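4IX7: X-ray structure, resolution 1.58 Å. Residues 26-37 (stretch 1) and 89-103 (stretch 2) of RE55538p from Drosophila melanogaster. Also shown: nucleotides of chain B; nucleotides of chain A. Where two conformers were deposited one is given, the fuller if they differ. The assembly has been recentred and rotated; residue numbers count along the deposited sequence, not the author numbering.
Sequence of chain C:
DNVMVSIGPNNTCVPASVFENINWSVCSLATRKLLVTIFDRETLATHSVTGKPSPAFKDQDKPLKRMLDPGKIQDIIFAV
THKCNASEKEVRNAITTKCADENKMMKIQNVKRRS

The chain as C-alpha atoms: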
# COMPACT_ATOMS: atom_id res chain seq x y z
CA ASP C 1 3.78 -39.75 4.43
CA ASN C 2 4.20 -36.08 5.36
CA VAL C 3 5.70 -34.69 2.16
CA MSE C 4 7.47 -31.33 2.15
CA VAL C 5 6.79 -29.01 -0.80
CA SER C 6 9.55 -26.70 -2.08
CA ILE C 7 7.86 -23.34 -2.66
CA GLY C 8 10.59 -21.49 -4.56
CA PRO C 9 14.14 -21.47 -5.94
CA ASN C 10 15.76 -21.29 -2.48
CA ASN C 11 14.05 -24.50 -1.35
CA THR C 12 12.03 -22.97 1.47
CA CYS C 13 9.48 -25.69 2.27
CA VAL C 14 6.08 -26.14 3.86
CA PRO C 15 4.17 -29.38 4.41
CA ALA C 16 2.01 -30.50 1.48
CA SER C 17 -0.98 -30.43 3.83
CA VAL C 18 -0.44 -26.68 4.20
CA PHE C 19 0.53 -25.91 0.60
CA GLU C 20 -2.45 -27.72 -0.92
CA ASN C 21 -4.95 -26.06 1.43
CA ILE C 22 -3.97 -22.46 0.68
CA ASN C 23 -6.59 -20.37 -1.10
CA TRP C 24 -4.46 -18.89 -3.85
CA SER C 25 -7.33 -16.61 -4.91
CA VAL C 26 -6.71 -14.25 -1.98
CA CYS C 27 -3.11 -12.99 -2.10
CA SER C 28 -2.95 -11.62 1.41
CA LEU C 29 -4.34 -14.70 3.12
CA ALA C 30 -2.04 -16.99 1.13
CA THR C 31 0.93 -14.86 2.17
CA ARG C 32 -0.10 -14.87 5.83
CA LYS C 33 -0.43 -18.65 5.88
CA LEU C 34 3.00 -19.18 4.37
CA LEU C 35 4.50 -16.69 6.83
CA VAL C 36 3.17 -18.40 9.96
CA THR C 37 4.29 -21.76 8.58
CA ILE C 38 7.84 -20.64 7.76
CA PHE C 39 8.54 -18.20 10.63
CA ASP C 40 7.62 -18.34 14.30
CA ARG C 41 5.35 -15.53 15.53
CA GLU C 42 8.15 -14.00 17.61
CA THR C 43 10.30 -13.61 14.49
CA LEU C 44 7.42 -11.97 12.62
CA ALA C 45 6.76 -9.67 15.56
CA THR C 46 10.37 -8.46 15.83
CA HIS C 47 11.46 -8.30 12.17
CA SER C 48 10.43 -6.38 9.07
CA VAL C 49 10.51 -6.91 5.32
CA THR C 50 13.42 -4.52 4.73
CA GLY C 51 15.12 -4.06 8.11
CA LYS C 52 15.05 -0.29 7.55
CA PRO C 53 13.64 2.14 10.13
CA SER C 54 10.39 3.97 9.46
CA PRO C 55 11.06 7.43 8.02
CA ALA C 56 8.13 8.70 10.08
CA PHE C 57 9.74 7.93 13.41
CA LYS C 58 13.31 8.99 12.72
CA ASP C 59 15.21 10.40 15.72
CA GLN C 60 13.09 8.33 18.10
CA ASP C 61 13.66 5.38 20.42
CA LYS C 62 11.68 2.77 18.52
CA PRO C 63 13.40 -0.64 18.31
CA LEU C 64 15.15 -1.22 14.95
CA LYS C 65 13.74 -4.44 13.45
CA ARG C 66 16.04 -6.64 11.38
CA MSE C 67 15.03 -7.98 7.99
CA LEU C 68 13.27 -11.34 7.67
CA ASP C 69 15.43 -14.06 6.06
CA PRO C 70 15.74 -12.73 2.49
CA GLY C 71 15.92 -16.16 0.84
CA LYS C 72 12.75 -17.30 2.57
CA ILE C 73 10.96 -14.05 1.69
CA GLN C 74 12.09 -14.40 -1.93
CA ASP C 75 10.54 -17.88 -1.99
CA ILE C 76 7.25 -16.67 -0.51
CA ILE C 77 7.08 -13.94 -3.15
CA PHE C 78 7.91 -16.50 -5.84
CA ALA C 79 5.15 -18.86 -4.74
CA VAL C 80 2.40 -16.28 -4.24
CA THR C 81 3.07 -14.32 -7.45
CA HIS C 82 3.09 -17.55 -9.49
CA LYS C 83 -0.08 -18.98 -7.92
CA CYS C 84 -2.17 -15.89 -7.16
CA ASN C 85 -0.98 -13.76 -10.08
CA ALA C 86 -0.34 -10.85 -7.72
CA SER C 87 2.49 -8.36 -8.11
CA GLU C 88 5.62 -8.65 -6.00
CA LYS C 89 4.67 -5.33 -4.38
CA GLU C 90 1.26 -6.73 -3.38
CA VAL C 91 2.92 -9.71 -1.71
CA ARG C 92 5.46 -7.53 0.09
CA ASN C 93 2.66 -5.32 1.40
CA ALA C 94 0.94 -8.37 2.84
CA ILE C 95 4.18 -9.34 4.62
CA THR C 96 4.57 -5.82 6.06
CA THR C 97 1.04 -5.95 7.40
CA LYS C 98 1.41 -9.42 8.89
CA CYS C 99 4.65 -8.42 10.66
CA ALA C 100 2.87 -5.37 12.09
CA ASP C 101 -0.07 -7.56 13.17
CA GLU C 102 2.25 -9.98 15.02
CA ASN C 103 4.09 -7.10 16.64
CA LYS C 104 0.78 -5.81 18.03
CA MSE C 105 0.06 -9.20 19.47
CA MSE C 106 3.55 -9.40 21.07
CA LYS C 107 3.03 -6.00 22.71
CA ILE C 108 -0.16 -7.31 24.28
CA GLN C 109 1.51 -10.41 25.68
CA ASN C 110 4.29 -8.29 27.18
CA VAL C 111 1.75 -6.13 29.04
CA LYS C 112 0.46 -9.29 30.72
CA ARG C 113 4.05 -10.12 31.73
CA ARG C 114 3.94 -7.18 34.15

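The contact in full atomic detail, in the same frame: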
# COMPACT_ATOMS: atom_id res chain seq x y z
N VAL C 26 -6.84 -15.42 -2.85
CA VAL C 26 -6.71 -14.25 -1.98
C VAL C 26 -5.26 -14.08 -1.55
O VAL C 26 -4.80 -14.74 -0.62
CB VAL C 26 -7.62 -14.33 -0.74
CG1 VAL C 26 -7.51 -13.03 0.08
CG2 VAL C 26 -9.06 -14.60 -1.14
N CYS C 27 -4.56 -13.18 -2.24
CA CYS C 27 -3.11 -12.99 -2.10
C CYS C 27 -2.68 -12.83 -0.66
O CYS C 27 -1.75 -13.50 -0.20
CB CYS C 27 -2.66 -11.77 -2.92
SG CYS C 27 -0.93 -11.24 -2.66
N SER C 28 -3.36 -11.95 0.05
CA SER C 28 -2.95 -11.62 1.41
C SER C 28 -3.06 -12.80 2.36
O SER C 28 -2.18 -13.03 3.19
CB SER C 28 -3.74 -10.42 1.93
OG SER C 28 -3.17 -9.98 3.14
N LEU C 29 -4.14 -13.57 2.23
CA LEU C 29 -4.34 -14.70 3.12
C LEU C 29 -3.33 -15.80 2.80
O LEU C 29 -2.83 -16.46 3.71
CB LEU C 29 -5.77 -15.21 3.02
CG LEU C 29 -6.83 -14.24 3.52
CD1 LEU C 29 -8.22 -14.86 3.32
CD2 LEU C 29 -6.60 -13.88 4.98
N ALA C 30 -3.03 -15.99 1.52
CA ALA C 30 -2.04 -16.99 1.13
C ALA C 30 -0.67 -16.65 1.73
O ALA C 30 0.03 -17.51 2.27
CB ALA C 30 -1.95 -17.09 -0.39
N THR C 31 -0.33 -15.37 1.65
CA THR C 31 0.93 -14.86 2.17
C THR C 31 1.01 -15.05 3.68
O THR C 31 2.01 -15.54 4.21
CB THR C 31 1.10 -13.38 1.79
OG1 THR C 31 1.07 -13.27 0.37
CG2 THR C 31 2.43 -12.83 2.28
N ARG C 32 -0.07 -14.71 4.38
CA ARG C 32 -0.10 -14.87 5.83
C ARG C 32 0.10 -16.32 6.23
O ARG C 32 0.85 -16.62 7.17
CB ARG C 32 -1.42 -14.34 6.41
CG ARG C 32 -1.57 -12.84 6.34
CD ARG C 32 -2.96 -12.39 6.79
NE ARG C 32 -3.05 -10.93 6.80
CZ ARG C 32 -2.77 -10.18 7.86
NH1 ARG C 32 -2.85 -8.86 7.77
NH2 ARG C 32 -2.42 -10.75 9.01
N LYS C 33 -0.55 -17.24 5.52
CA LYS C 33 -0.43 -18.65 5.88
C LYS C 33 0.99 -19.14 5.70
O LYS C 33 1.52 -19.85 6.56
CB LYS C 33 -1.40 -19.52 5.07
CG LYS C 33 -1.37 -20.99 5.47
CD LYS C 33 -1.66 -21.18 6.96
CE LYS C 33 -2.02 -22.63 7.28
NZ LYS C 33 -2.31 -22.85 8.73
N LEU C 34 1.62 -18.77 4.59
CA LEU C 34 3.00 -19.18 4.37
C LEU C 34 3.89 -18.60 5.46
O LEU C 34 4.75 -19.29 6.00
CB LEU C 34 3.49 -18.73 2.98
CG LEU C 34 2.84 -19.45 1.79
CD1 LEU C 34 3.20 -18.75 0.48
CD2 LEU C 34 3.28 -20.90 1.76
N LEU C 35 3.68 -17.33 5.80
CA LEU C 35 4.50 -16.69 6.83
C LEU C 35 4.46 -17.40 8.18
O LEU C 35 5.50 -17.60 8.80
CB LEU C 35 4.10 -15.23 7.02
CG LEU C 35 4.55 -14.25 5.93
CD1 LEU C 35 3.84 -12.93 6.14
CD2 LEU C 35 6.07 -14.05 5.89
N VAL C 36 3.27 -17.77 8.65
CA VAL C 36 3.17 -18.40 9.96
C VAL C 36 3.59 -19.86 9.93
O VAL C 36 3.74 -20.49 10.98
CB VAL C 36 1.77 -18.26 10.59
CG1 VAL C 36 1.45 -16.78 10.79
CG2 VAL C 36 0.71 -18.97 9.73
N THR C 37 3.77 -20.40 8.73
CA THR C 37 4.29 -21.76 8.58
C THR C 37 5.82 -21.76 8.58
O THR C 37 6.45 -22.67 9.13
CB THR C 37 3.76 -22.42 7.28
OG1 THR C 37 2.33 -22.40 7.29
CG2 THR C 37 4.22 -23.87 7.19
N LYS C 89 4.99 -6.38 -5.34
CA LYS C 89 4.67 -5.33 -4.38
C LYS C 89 3.47 -5.70 -3.49
O LYS C 89 3.48 -5.45 -2.28
CB LYS C 89 4.42 -4.00 -5.09
CG LYS C 89 4.11 -2.86 -4.14
CD LYS C 89 3.83 -1.56 -4.87
CE LYS C 89 3.42 -0.47 -3.87
NZ LYS C 89 3.30 0.87 -4.51
N GLU C 90 2.45 -6.30 -4.09
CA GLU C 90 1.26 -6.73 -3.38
C GLU C 90 1.61 -7.77 -2.32
O GLU C 90 1.09 -7.73 -1.21
CB GLU C 90 0.25 -7.31 -4.38
CG GLU C 90 -1.14 -7.50 -3.85
CD GLU C 90 -2.10 -7.90 -4.96
OE1 GLU C 90 -1.79 -7.59 -6.14
OE2 GLU C 90 -3.14 -8.52 -4.66
N VAL C 91 2.50 -8.70 -2.67
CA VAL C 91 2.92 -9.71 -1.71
C VAL C 91 3.71 -9.07 -0.58
O VAL C 91 3.49 -9.37 0.58
CB VAL C 91 3.75 -10.82 -2.37
CG1 VAL C 91 4.11 -11.87 -1.35
CG2 VAL C 91 2.95 -11.44 -3.51
N ARG C 92 4.65 -8.18 -0.93
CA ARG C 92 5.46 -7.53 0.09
C ARG C 92 4.59 -6.73 1.06
O ARG C 92 4.84 -6.72 2.27
CB ARG C 92 6.53 -6.65 -0.56
CG ARG C 92 7.66 -7.46 -1.17
CD ARG C 92 8.66 -6.59 -1.93
NE ARG C 92 9.88 -7.35 -2.20
CZ ARG C 92 10.98 -7.26 -1.47
NH1 ARG C 92 11.03 -6.42 -0.44
NH2 ARG C 92 12.04 -7.99 -1.77
N ASN C 93 3.56 -6.07 0.53
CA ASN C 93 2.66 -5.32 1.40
C ASN C 93 1.94 -6.22 2.39
O ASN C 93 1.77 -5.87 3.56
CB ASN C 93 1.64 -4.50 0.61
CG ASN C 93 0.71 -3.73 1.51
OD1 ASN C 93 -0.49 -4.02 1.58
ND2 ASN C 93 1.27 -2.76 2.25
N ALA C 94 1.56 -7.41 1.93
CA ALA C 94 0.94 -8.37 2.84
C ALA C 94 1.90 -8.80 3.95
O ALA C 94 1.49 -8.97 5.10
CB ALA C 94 0.42 -9.57 2.07
N ILE C 95 3.18 -8.98 3.61
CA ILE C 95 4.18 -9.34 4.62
C ILE C 95 4.35 -8.21 5.64
O ILE C 95 4.37 -8.45 6.86
CB ILE C 95 5.54 -9.69 3.99
CG1 ILE C 95 5.38 -10.82 2.98
CG2 ILE C 95 6.51 -10.10 5.09
CD1 ILE C 95 6.63 -11.09 2.14
N THR C 96 4.46 -6.97 5.16
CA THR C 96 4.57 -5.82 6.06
C THR C 96 3.42 -5.79 7.05
O THR C 96 3.62 -5.58 8.26
CB THR C 96 4.60 -4.49 5.25
OG1 THR C 96 5.78 -4.43 4.43
CG2 THR C 96 4.55 -3.29 6.18
N THR C 97 2.22 -6.01 6.56
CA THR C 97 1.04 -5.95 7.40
C THR C 97 1.05 -7.08 8.42
O THR C 97 0.78 -6.86 9.59
CB THR C 97 -0.25 -6.02 6.56
OG1 THR C 97 -0.22 -5.01 5.54
CG2 THR C 97 -1.46 -5.80 7.46
N LYS C 98 1.39 -8.28 7.98
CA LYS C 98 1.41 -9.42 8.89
C LYS C 98 2.44 -9.23 10.01
O LYS C 98 2.18 -9.57 11.18
CB LYS C 98 1.65 -10.72 8.13
CG LYS C 98 1.77 -11.97 9.01
CD LYS C 98 0.56 -12.11 9.94
CE LYS C 98 0.50 -13.49 10.55
NZ LYS C 98 -0.62 -13.64 11.54
N CYS C 99 3.62 -8.71 9.66
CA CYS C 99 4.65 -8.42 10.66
C CYS C 99 4.13 -7.41 11.67
O CYS C 99 4.34 -7.56 12.87
CB CYS C 99 5.92 -7.88 10.00
SG CYS C 99 6.84 -9.15 9.12
N ALA C 100 3.44 -6.38 11.19
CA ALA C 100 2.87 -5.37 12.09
C ALA C 100 1.78 -5.97 12.97
O ALA C 100 1.69 -5.65 14.15
CB ALA C 100 2.32 -4.20 11.28
N ASP C 101 0.98 -6.88 12.41
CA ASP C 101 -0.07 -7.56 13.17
C ASP C 101 0.53 -8.41 14.31
O ASP C 101 0.03 -8.40 15.44
CB ASP C 101 -0.92 -8.45 12.26
CG ASP C 101 -1.77 -7.65 11.27
OD1 ASP C 101 -2.01 -6.44 11.50
OD2 ASP C 101 -2.24 -8.24 10.27
N GLU C 102 1.61 -9.13 14.01
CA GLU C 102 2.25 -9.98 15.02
C GLU C 102 2.94 -9.15 16.09
O GLU C 102 2.97 -9.52 17.26
CB GLU C 102 3.22 -10.96 14.37
CG GLU C 102 2.53 -12.00 13.51
CD GLU C 102 1.67 -12.98 14.31
OE1 GLU C 102 1.79 -13.06 15.56
OE2 GLU C 102 0.85 -13.68 13.68
N ASN C 103 3.49 -8.01 15.68
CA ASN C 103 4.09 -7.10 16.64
C ASN C 103 3.04 -6.60 17.64
O ASN C 103 3.32 -6.50 18.83
CB ASN C 103 4.75 -5.92 15.93
CG ASN C 103 5.39 -4.95 16.88
OD1 ASN C 103 4.77 -3.97 17.30
ND2 ASN C 103 6.66 -5.20 17.22
P DC B 4 -6.64 -9.97 4.70
OP1 DC B 4 -7.30 -10.49 3.48
OP2 DC B 4 -5.18 -10.16 4.89
O5' DC B 4 -6.89 -8.41 4.83
C5' DC B 4 -8.23 -7.95 4.78
C4' DC B 4 -8.24 -6.48 5.14
O4' DC B 4 -7.77 -6.32 6.50
C3' DC B 4 -7.29 -5.62 4.32
O3' DC B 4 -8.12 -4.93 3.39
C2' DC B 4 -6.62 -4.69 5.32
C1' DC B 4 -7.36 -4.97 6.61
N1 DC B 4 -6.51 -4.92 7.84
C2 DC B 4 -6.77 -3.94 8.81
O2 DC B 4 -7.69 -3.15 8.61
N3 DC B 4 -5.99 -3.90 9.91
C4 DC B 4 -4.99 -4.78 10.08
N4 DC B 4 -4.25 -4.70 11.19
C5 DC B 4 -4.71 -5.77 9.08
C6 DC B 4 -5.48 -5.80 7.99
P DT B 3 -5.29 -13.85 9.99
OP1 DT B 3 -5.58 -15.04 9.16
OP2 DT B 3 -3.93 -13.47 10.36
O5' DT B 3 -5.94 -12.58 9.25
C5' DT B 3 -7.25 -12.72 8.76
C4' DT B 3 -7.68 -11.38 8.20
O4' DT B 3 -7.81 -10.45 9.30
C3' DT B 3 -6.71 -10.75 7.22
O3' DT B 3 -7.40 -10.58 5.97
C2' DT B 3 -6.30 -9.44 7.88
C1' DT B 3 -7.47 -9.16 8.81
N1 DT B 3 -7.17 -8.32 9.99
C2 DT B 3 -8.00 -7.25 10.27
O2 DT B 3 -8.96 -6.95 9.58
N3 DT B 3 -7.65 -6.55 11.40
C4 DT B 3 -6.61 -6.82 12.26
O4 DT B 3 -6.40 -6.12 13.25
C5 DT B 3 -5.80 -7.95 11.91
C7 DT B 3 -4.63 -8.33 12.77
C6 DT B 3 -6.11 -8.65 10.82
P DC A 5 6.15 1.55 -6.26
OP1 DC A 5 6.56 0.31 -6.97
OP2 DC A 5 4.73 1.86 -6.06
O5' DC A 5 6.84 1.58 -4.82
C5' DC A 5 8.23 1.46 -4.72
C4' DC A 5 8.64 1.71 -3.29
O4' DC A 5 8.41 3.10 -2.96
C3' DC A 5 7.81 0.95 -2.26
O3' DC A 5 8.57 -0.18 -1.95
C2' DC A 5 7.71 1.90 -1.07
C1' DC A 5 8.43 3.15 -1.55
N1 DC A 5 7.77 4.41 -1.17
C2 DC A 5 8.33 5.20 -0.17
O2 DC A 5 9.35 4.80 0.41
N3 DC A 5 7.73 6.38 0.14
C4 DC A 5 6.62 6.75 -0.50
N4 DC A 5 6.07 7.92 -0.15
C5 DC A 5 6.04 5.95 -1.53
C6 DC A 5 6.65 4.80 -1.83
O HOH W 1 -1.34 -9.44 5.19

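Helices 27-37 and 89-103 pack with their axes 9.0 Å apart at closest approach and 56° between their N-to-C directions. They come nearest where Ser28 lies against Ala94 (CA to CA 5.3 Å): the small Ala94 CB lies 3.8 Å from both Ser28 OG and Thr31 CG2.

Thr31 adopts the m rotamer, which lets its OG1 donate to Cys27 O (2.9 Å) within its own helix. The hydroxyl is thereby satisfied, although OG1 also lies against the partner helix, 3.8 Å from Val91 CG1; CG2 lies 3.6 Å from Ile95 CG1. Cys27, in t, places SG 4.0 Å from Val91 CG2, and Leu35 (m, t) brings CD1 to 4.0 Å from Ile95 CG2 and 3.7 Å from Lys98 CG.

Arg32 dominates the polar side. Its CA-to-CB bond points sideways, but an m, t, t chain with chi4 at -91° carries the guanidinium to the second helix. There NH1 and NH2 both donate to Asp101 OD2, at 2.6 and 2.8 Å, forming a salt bridge at the edge of the group. Lys98 CA covers one face of the guanidinium and C2' of DT3 the opposite face. Arg32 NE also donates to OP2 of DC4 (3.0 Å), an acceptor shared with Ser28 OG (2.7 Å). Asp101, in m, leaves OD1 to accept from N4 of DC4 at 2.9 Å, so one carboxylate engages both the arginine and a base.

Lys98 bends at chi2 (54°, p) and is otherwise extended. Its aliphatic portion packs on stretch 1, CE lying 3.4 Å from Val36 CG1, while NZ forms a salt bridge with Glu102 OE2 (2.6 Å). Arg32 NH2 and Lys98 NZ are 4.2 Å apart, two like charges with anions close by: besides the two carboxylates, OP2 of DT3 is 3.4 Å from Arg32 NH2 and 3.5 Å from Lys98 NZ. A water closes the gap between the helices, donating to Ser28 OG (2.8 Å) and to Ala94 O (2.9 Å).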